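Local coordinates for single-stranded DNA-binding protein 1 (Streptomyces coelicolor, PDB 4DAM) that probably binds single-stranded DNA, acting as a homotetramer whose OB-fold domain, without the rest of the C-terminal region, makes up this chain, at residues Ile18-Asn23 against Ala108-Val113; Phe41-Thr46 against Asp85-Gln90; Val67-Gln72 against Val113-Asp118. The protein carries 1 engineered substitution. All blocks are in the same frame, centred on the assembly; numbering follows the deposited sequence.

Contact 1. Residues Ile18-Asn23 against Ala108-Val113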
# COMPACT_ATOMS: atom_id res chain seq x y z
N ILE A 18 1.11 5.56 -1.03
CA ILE A 18 0.51 5.46 0.29
C ILE A 18 -0.97 5.78 0.17
O ILE A 18 -1.37 6.58 -0.67
CB ILE A 18 1.21 6.46 1.24
CG1 ILE A 18 0.66 6.46 2.65
CG2 ILE A 18 1.07 7.88 0.76
CD1 ILE A 18 1.46 7.45 3.50
N CYS A 19 -1.76 5.13 1.01
CA CYS A 19 -3.16 5.51 1.18
C CYS A 19 -3.32 5.83 2.66
O CYS A 19 -2.97 5.01 3.52
CB CYS A 19 -4.08 4.39 0.75
SG CYS A 19 -5.78 4.85 1.15
N ALA A 20 -3.78 7.04 2.94
CA ALA A 20 -3.84 7.59 4.31
C ALA A 20 -5.28 8.02 4.55
O ALA A 20 -5.89 8.69 3.72
CB ALA A 20 -2.88 8.78 4.46
N VAL A 21 -5.83 7.57 5.66
CA VAL A 21 -7.20 7.89 6.05
C VAL A 21 -7.11 8.70 7.32
O VAL A 21 -6.65 8.20 8.35
CB VAL A 21 -8.00 6.60 6.25
CG1 VAL A 21 -9.46 6.93 6.61
CG2 VAL A 21 -7.93 5.75 4.99
N GLY A 22 -7.52 9.96 7.26
CA GLY A 22 -7.35 10.81 8.39
C GLY A 22 -8.25 12.02 8.33
O GLY A 22 -9.28 12.00 7.70
N ASN A 23 -7.84 13.07 9.03
CA ASN A 23 -8.60 14.29 9.08
C ASN A 23 -7.79 15.48 8.63
O ASN A 23 -6.60 15.58 8.93
CB ASN A 23 -9.16 14.50 10.49
CG ASN A 23 -10.19 13.45 10.84
OD1 ASN A 23 -11.38 13.65 10.69
ND2 ASN A 23 -9.73 12.30 11.25
N ALA A 108 6.98 14.32 6.37
CA ALA A 108 6.40 13.51 5.30
C ALA A 108 5.36 14.28 4.48
O ALA A 108 4.40 14.87 5.02
CB ALA A 108 5.80 12.27 5.93
N ASP A 109 5.55 14.28 3.17
CA ASP A 109 4.64 14.89 2.18
C ASP A 109 3.91 13.76 1.43
O ASP A 109 4.49 12.68 1.21
CB ASP A 109 5.37 15.70 1.12
CG ASP A 109 5.91 17.04 1.59
OD1 ASP A 109 5.66 17.49 2.70
OD2 ASP A 109 6.62 17.69 0.80
N ILE A 110 2.68 14.02 1.03
CA ILE A 110 1.97 13.15 0.09
C ILE A 110 1.60 13.98 -1.12
O ILE A 110 0.92 14.99 -1.01
CB ILE A 110 0.68 12.52 0.68
CG1 ILE A 110 0.99 11.69 1.91
CG2 ILE A 110 -0.03 11.66 -0.40
CD1 ILE A 110 -0.22 11.16 2.65
N ASP A 111 2.11 13.59 -2.28
CA ASP A 111 1.72 14.19 -3.54
C ASP A 111 0.48 13.44 -4.02
O ASP A 111 0.56 12.31 -4.52
CB ASP A 111 2.88 14.11 -4.54
CG ASP A 111 4.05 15.05 -4.19
OD1 ASP A 111 3.90 15.96 -3.33
OD2 ASP A 111 5.14 14.88 -4.77
N ALA A 112 -0.68 14.06 -3.81
CA ALA A 112 -1.95 13.35 -3.94
C ALA A 112 -2.36 13.09 -5.35
O ALA A 112 -2.22 13.96 -6.21
CB ALA A 112 -3.09 14.11 -3.24
N VAL A 113 -2.86 11.88 -5.57
CA VAL A 113 -3.47 11.47 -6.82
C VAL A 113 -5.01 11.45 -6.71
O VAL A 113 -5.71 11.74 -7.68
CB VAL A 113 -2.94 10.06 -7.20
CG1 VAL A 113 -3.68 9.52 -8.40
CG2 VAL A 113 -1.44 10.12 -7.46

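Contact 2. Residues Phe41-Thr46 against Asp85-Gln90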
# COMPACT_ATOMS: atom_id res chain seq x y z
N PHE A 41 -2.52 21.06 2.39
CA PHE A 41 -3.11 21.02 3.73
C PHE A 41 -2.41 19.97 4.56
O PHE A 41 -1.81 19.03 4.04
CB PHE A 41 -4.63 20.77 3.69
CG PHE A 41 -5.02 19.46 3.10
CD1 PHE A 41 -5.26 18.36 3.92
CD2 PHE A 41 -5.21 19.33 1.74
CE1 PHE A 41 -5.63 17.14 3.36
CE2 PHE A 41 -5.59 18.12 1.18
CZ PHE A 41 -5.80 17.03 2.00
N ARG A 42 -2.55 20.11 5.87
CA ARG A 42 -2.02 19.11 6.80
C ARG A 42 -3.05 18.04 7.05
O ARG A 42 -4.22 18.33 7.22
CB ARG A 42 -1.62 19.79 8.10
CG ARG A 42 -0.85 18.96 9.11
CD ARG A 42 -0.38 19.92 10.20
NE ARG A 42 0.43 19.34 11.25
CZ ARG A 42 1.70 18.96 11.12
NH1 ARG A 42 2.34 19.06 9.96
NH2 ARG A 42 2.31 18.46 12.18
N LEU A 43 -2.61 16.79 7.05
CA LEU A 43 -3.45 15.63 7.29
C LEU A 43 -2.97 14.91 8.54
O LEU A 43 -1.78 14.60 8.68
CB LEU A 43 -3.37 14.66 6.11
CG LEU A 43 -4.21 13.37 6.19
CD1 LEU A 43 -5.70 13.67 6.04
CD2 LEU A 43 -3.74 12.35 5.15
N ALA A 44 -3.90 14.65 9.45
CA ALA A 44 -3.62 13.89 10.69
C ALA A 44 -4.21 12.50 10.59
O ALA A 44 -5.42 12.34 10.43
CB ALA A 44 -4.21 14.60 11.90
N VAL A 45 -3.34 11.49 10.71
CA VAL A 45 -3.75 10.10 10.61
C VAL A 45 -3.44 9.39 11.93
O VAL A 45 -2.28 9.18 12.27
CB VAL A 45 -3.01 9.41 9.43
CG1 VAL A 45 -3.40 7.94 9.31
CG2 VAL A 45 -3.22 10.17 8.12
N THR A 46 -4.49 9.07 12.68
CA THR A 46 -4.32 8.51 14.03
C THR A 46 -4.62 7.02 14.03
O THR A 46 -5.73 6.60 13.69
CB THR A 46 -5.20 9.25 15.05
OG1 THR A 46 -4.85 10.63 15.05
CG2 THR A 46 -4.97 8.71 16.46
N ASP A 85 -12.49 17.71 8.44
CA ASP A 85 -13.10 16.78 7.49
C ASP A 85 -12.35 15.44 7.46
O ASP A 85 -11.12 15.40 7.26
CB ASP A 85 -13.07 17.32 6.07
CG ASP A 85 -14.10 18.40 5.81
OD1 ASP A 85 -14.99 18.63 6.67
OD2 ASP A 85 -14.03 19.00 4.72
N PRO A 86 -13.08 14.33 7.60
CA PRO A 86 -12.46 13.01 7.40
C PRO A 86 -12.27 12.74 5.93
O PRO A 86 -13.20 12.90 5.13
CB PRO A 86 -13.45 12.04 8.03
CG PRO A 86 -14.73 12.75 8.01
CD PRO A 86 -14.43 14.20 8.17
N VAL A 87 -11.04 12.38 5.54
CA VAL A 87 -10.72 12.19 4.15
C VAL A 87 -9.88 10.93 3.95
O VAL A 87 -9.23 10.45 4.88
CB VAL A 87 -9.95 13.40 3.55
CG1 VAL A 87 -10.84 14.64 3.54
CG2 VAL A 87 -8.66 13.67 4.30
N VAL A 88 -9.96 10.40 2.73
CA VAL A 88 -9.06 9.36 2.26
C VAL A 88 -8.18 9.98 1.18
O VAL A 88 -8.68 10.63 0.26
CB VAL A 88 -9.81 8.11 1.78
CG1 VAL A 88 -10.97 8.40 0.85
CG2 VAL A 88 -8.83 7.12 1.13
N VAL A 89 -6.87 9.78 1.32
CA VAL A 89 -5.88 10.36 0.41
C VAL A 89 -5.02 9.22 -0.14
O VAL A 89 -4.49 8.43 0.64
CB VAL A 89 -5.00 11.40 1.14
CG1 VAL A 89 -3.86 11.93 0.23
CG2 VAL A 89 -5.87 12.55 1.73
N GLN A 90 -4.89 9.16 -1.46
CA GLN A 90 -3.93 8.26 -2.10
C GLN A 90 -2.91 9.10 -2.84
O GLN A 90 -3.27 10.03 -3.56
CB GLN A 90 -4.62 7.34 -3.09
CG GLN A 90 -3.72 6.21 -3.55
CD GLN A 90 -4.07 5.69 -4.94
OE1 GLN A 90 -3.85 4.51 -5.23
NE2 GLN A 90 -4.63 6.56 -5.80

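Contact 3. Residues Val67-Gln72 against Val113-Asp118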
# COMPACT_ATOMS: atom_id res chain seq x y z
N VAL A 67 -0.14 17.34 2.59
CA VAL A 67 -0.72 16.85 1.36
C VAL A 67 -0.74 17.95 0.32
O VAL A 67 -1.21 19.07 0.57
CB VAL A 67 -2.16 16.32 1.56
CG1 VAL A 67 -2.75 15.84 0.24
CG2 VAL A 67 -2.22 15.23 2.63
N TRP A 68 -0.23 17.61 -0.87
CA TRP A 68 -0.16 18.52 -2.00
C TRP A 68 -1.01 18.00 -3.13
O TRP A 68 -0.97 16.83 -3.46
CB TRP A 68 1.27 18.61 -2.51
CG TRP A 68 2.24 19.15 -1.51
CD1 TRP A 68 2.96 18.46 -0.55
CD2 TRP A 68 2.62 20.55 -1.35
NE1 TRP A 68 3.76 19.30 0.17
CE2 TRP A 68 3.59 20.58 -0.27
CE3 TRP A 68 2.28 21.72 -1.99
CZ2 TRP A 68 4.20 21.77 0.13
CZ3 TRP A 68 2.89 22.92 -1.56
CH2 TRP A 68 3.80 22.93 -0.51
N ALA A 69 -1.78 18.89 -3.74
CA ALA A 69 -2.56 18.56 -4.91
C ALA A 69 -2.36 19.61 -5.99
O ALA A 69 -2.06 20.77 -5.70
CB ALA A 69 -4.05 18.43 -4.53
N ASN A 70 -2.54 19.20 -7.24
CA ASN A 70 -2.43 20.07 -8.37
C ASN A 70 -3.56 19.90 -9.38
O ASN A 70 -4.38 18.99 -9.25
CB ASN A 70 -1.08 19.78 -9.04
CG ASN A 70 0.08 20.33 -8.30
OD1 ASN A 70 0.27 21.51 -8.28
ND2 ASN A 70 0.87 19.47 -7.71
N ARG A 71 -3.61 20.77 -10.38
CA ARG A 71 -4.56 20.66 -11.47
C ARG A 71 -6.01 20.55 -10.98
O ARG A 71 -6.39 21.27 -10.03
CB ARG A 71 -4.14 19.52 -12.40
CG ARG A 71 -2.75 19.77 -12.99
CD ARG A 71 -2.70 19.35 -14.44
NE ARG A 71 -1.34 19.39 -15.01
CZ ARG A 71 -0.63 20.51 -15.20
NH1 ARG A 71 -1.10 21.71 -14.84
NH2 ARG A 71 0.58 20.43 -15.74
N GLN A 72 -6.83 19.70 -11.59
CA GLN A 72 -8.26 19.68 -11.25
C GLN A 72 -8.50 19.25 -9.81
O GLN A 72 -9.41 19.75 -9.15
CB GLN A 72 -9.07 18.80 -12.22
CG GLN A 72 -10.56 19.05 -12.13
CD GLN A 72 -10.96 20.46 -12.54
OE1 GLN A 72 -10.50 20.97 -13.58
NE2 GLN A 72 -11.79 21.11 -11.73
N VAL A 113 -2.86 11.88 -5.57
CA VAL A 113 -3.47 11.47 -6.82
C VAL A 113 -5.01 11.45 -6.71
O VAL A 113 -5.71 11.74 -7.68
CB VAL A 113 -2.94 10.06 -7.20
CG1 VAL A 113 -3.68 9.52 -8.40
CG2 VAL A 113 -1.44 10.12 -7.46
N ALA A 114 -5.50 11.10 -5.53
CA ALA A 114 -6.93 10.98 -5.27
C ALA A 114 -7.19 11.44 -3.86
O ALA A 114 -6.39 11.16 -2.95
CB ALA A 114 -7.38 9.53 -5.45
N ILE A 115 -8.28 12.18 -3.67
CA ILE A 115 -8.72 12.59 -2.35
C ILE A 115 -10.24 12.49 -2.35
O ILE A 115 -10.89 12.88 -3.32
CB ILE A 115 -8.37 14.07 -2.00
CG1 ILE A 115 -6.85 14.33 -2.09
CG2 ILE A 115 -8.83 14.41 -0.58
CD1 ILE A 115 -6.45 15.79 -1.98
N GLY A 116 -10.79 11.98 -1.27
CA GLY A 116 -12.26 11.97 -1.13
C GLY A 116 -12.68 12.15 0.30
O GLY A 116 -11.95 11.77 1.21
N HIS A 117 -13.85 12.76 0.50
CA HIS A 117 -14.46 12.75 1.81
C HIS A 117 -14.79 11.33 2.18
O HIS A 117 -15.38 10.60 1.38
CB HIS A 117 -15.75 13.58 1.79
CG HIS A 117 -15.51 15.06 1.68
ND1 HIS A 117 -15.19 15.83 2.75
CD2 HIS A 117 -15.49 15.89 0.58
CE1 HIS A 117 -15.01 17.11 2.32
NE2 HIS A 117 -15.19 17.14 1.02
N ASP A 118 -14.42 10.91 3.39
CA ASP A 118 -14.58 9.51 3.81
C ASP A 118 -16.00 9.25 4.27
O ASP A 118 -16.45 9.78 5.30
CB ASP A 118 -13.60 9.18 4.91
CG ASP A 118 -13.59 7.68 5.29
OD1 ASP A 118 -14.30 6.85 4.65
OD2 ASP A 118 -12.83 7.35 6.25

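Contact 1. Residues Ile18-Asn23 against Ala108-Val113
Ile-110 lies across Ile-18 at about a right angle, so the two branched side chains meet as crossed rods. The touching branch of Ile-18 is its CG2 methyl, which sits 4.0 Å from CG1 of Ile-110 and equally close to CD1 of the same residue. On the Ile-110 side CG2 joins in as well, 4.1 Å from CG2 of Ile-18, so that one methyl is met by three carbons of its partner. The longer arm of Ile-18 adds a looser touch, its CD1 reaching the CD1 of Ile-110. Ile-110 has CG1 beside its backbone N (chi1 -59°) and an extended end (chi2 173°), which carries CD1 past Ile-18 to within 4.0 Å of CB of Ala-20. Ile-110 thus bridges two residues that point from the same face of residues 18-23, while Cys-19 between them turns away. The contact is wholly apolar and buried. Cutting Ile-110 back to an alanine would probably open a gap over the CG2 methyl of Ile-18 and leave Ala-20 without this partner. Phe-65 and Val-89 also pack on Ile-110, and Ile-16 of a neighbouring subunit reaches both Ile-18 and Ala-20. Strand 86-100 pairs antiparallel with both strand 17-33 and strand 103-112, so the contact bridges two strands that flank a common neighbour, their side chains meeting inside the curled sheet.

Contact 2. Residues Phe41-Thr46 against Asp85-Gln90
Leu-43 reaches from strand 36-51 toward Val-87 and Val-89, and its two methyls divide these partners between them. At the root of the side chain, CB is met by CG2 of Val-67 on the adjoining strand 56-70. CG then stands anti to the backbone N (chi1 180°), which sets the fork beside the carbonyl carbon, and chi2 of 72° splits the methyls between the two valines. One prong, CD1, presses on CG2 of Val-87 at 3.4 Å, closer than carbons usually pack, so this is the tight spot of the contact. The other prong, CD2, rests 4.0 Å from CG2 of Val-89 and has Ala-20 of strand 17-33 beside it. Both valines run past Leu-43 in the opposite sense, so the side chains lie alongside one another. Phe-41, two residues earlier on the same face, brings CZ to 4.5 Å from CG2 of Val-89; that methyl lies at the ring's edge, near its plane. Leu-81, from the loop after helix 71-80, packs on both Phe-41 and Val-87. The two strand segments cross at 97°, their axes 8.9 Å apart at closest approach. Near-perpendicular strands closing on a shared apolar interior are characteristic of the small, strongly coiled beta barrel of the OB-fold.

Contact 3. Residues Val67-Gln72 against Val113-Asp118
Ile-115 packs against Val-67 and Ala-69, bringing the short last strand 114-117 of the OB-fold, which follows strand 103-112, over the end of strand 56-70. These three buried residues make the whole apolar contact, and only 79 Å² is covered, both sides summed. Even this packed part is not tight: CD1 of Ile-115 is 4.3 Å from CG1 of Val-67. Beyond Ala-69 the segments separate. Asn-70, Arg-71 and Gln-72 are largely solvent-exposed as the chain passes into helix 71-80, while His-117 and Asp-118 run on beyond Ile-115, well away from residues 67-72. A classic beta bulge at Val-113 and Ala-114, set opposite Gln-90, redirects the strand; Val-113 points away from Val-67 and Ala-69, and Ile-115 is the residue of this segment that faces them. Phe-41 packs on Ile-115 as well, whereas the backbone of Ile-115 hydrogen-bonds to a neighbouring subunit, which also places its Leu-119 on this residue. The strand therefore serves the barrel interior and the tetramer interface together. Because CG1 lies opposite the carbonyl carbon (chi1 -58°) and the chain runs on fully stretched, a single methyl does all the reaching: CD1 of Ile-115 comes to 4.4 Å from CB of Ala-69.

Overall arrangement
The three contacts gather in one small OB-fold core: the centres of contacts 1 and 2 are about 7 Å apart, those of 1 and 3 about 9 Å, and those of 2 and 3 about 10 Å. All draw on the same curled sheet. Along the chain, both segments of contact 2 fall between those of contact 1, whereas contact 3 interleaves with each of the others and shares Val-113 with contact 1. A backbone hydrogen bond, Ala-20 N to Val-89 O at 2.8 Å, joins contacts 1 and 2. Strands distant in sequence thus close on one apolar interior, and each contact also borders at least one other subunit, linking barrel and tetramer.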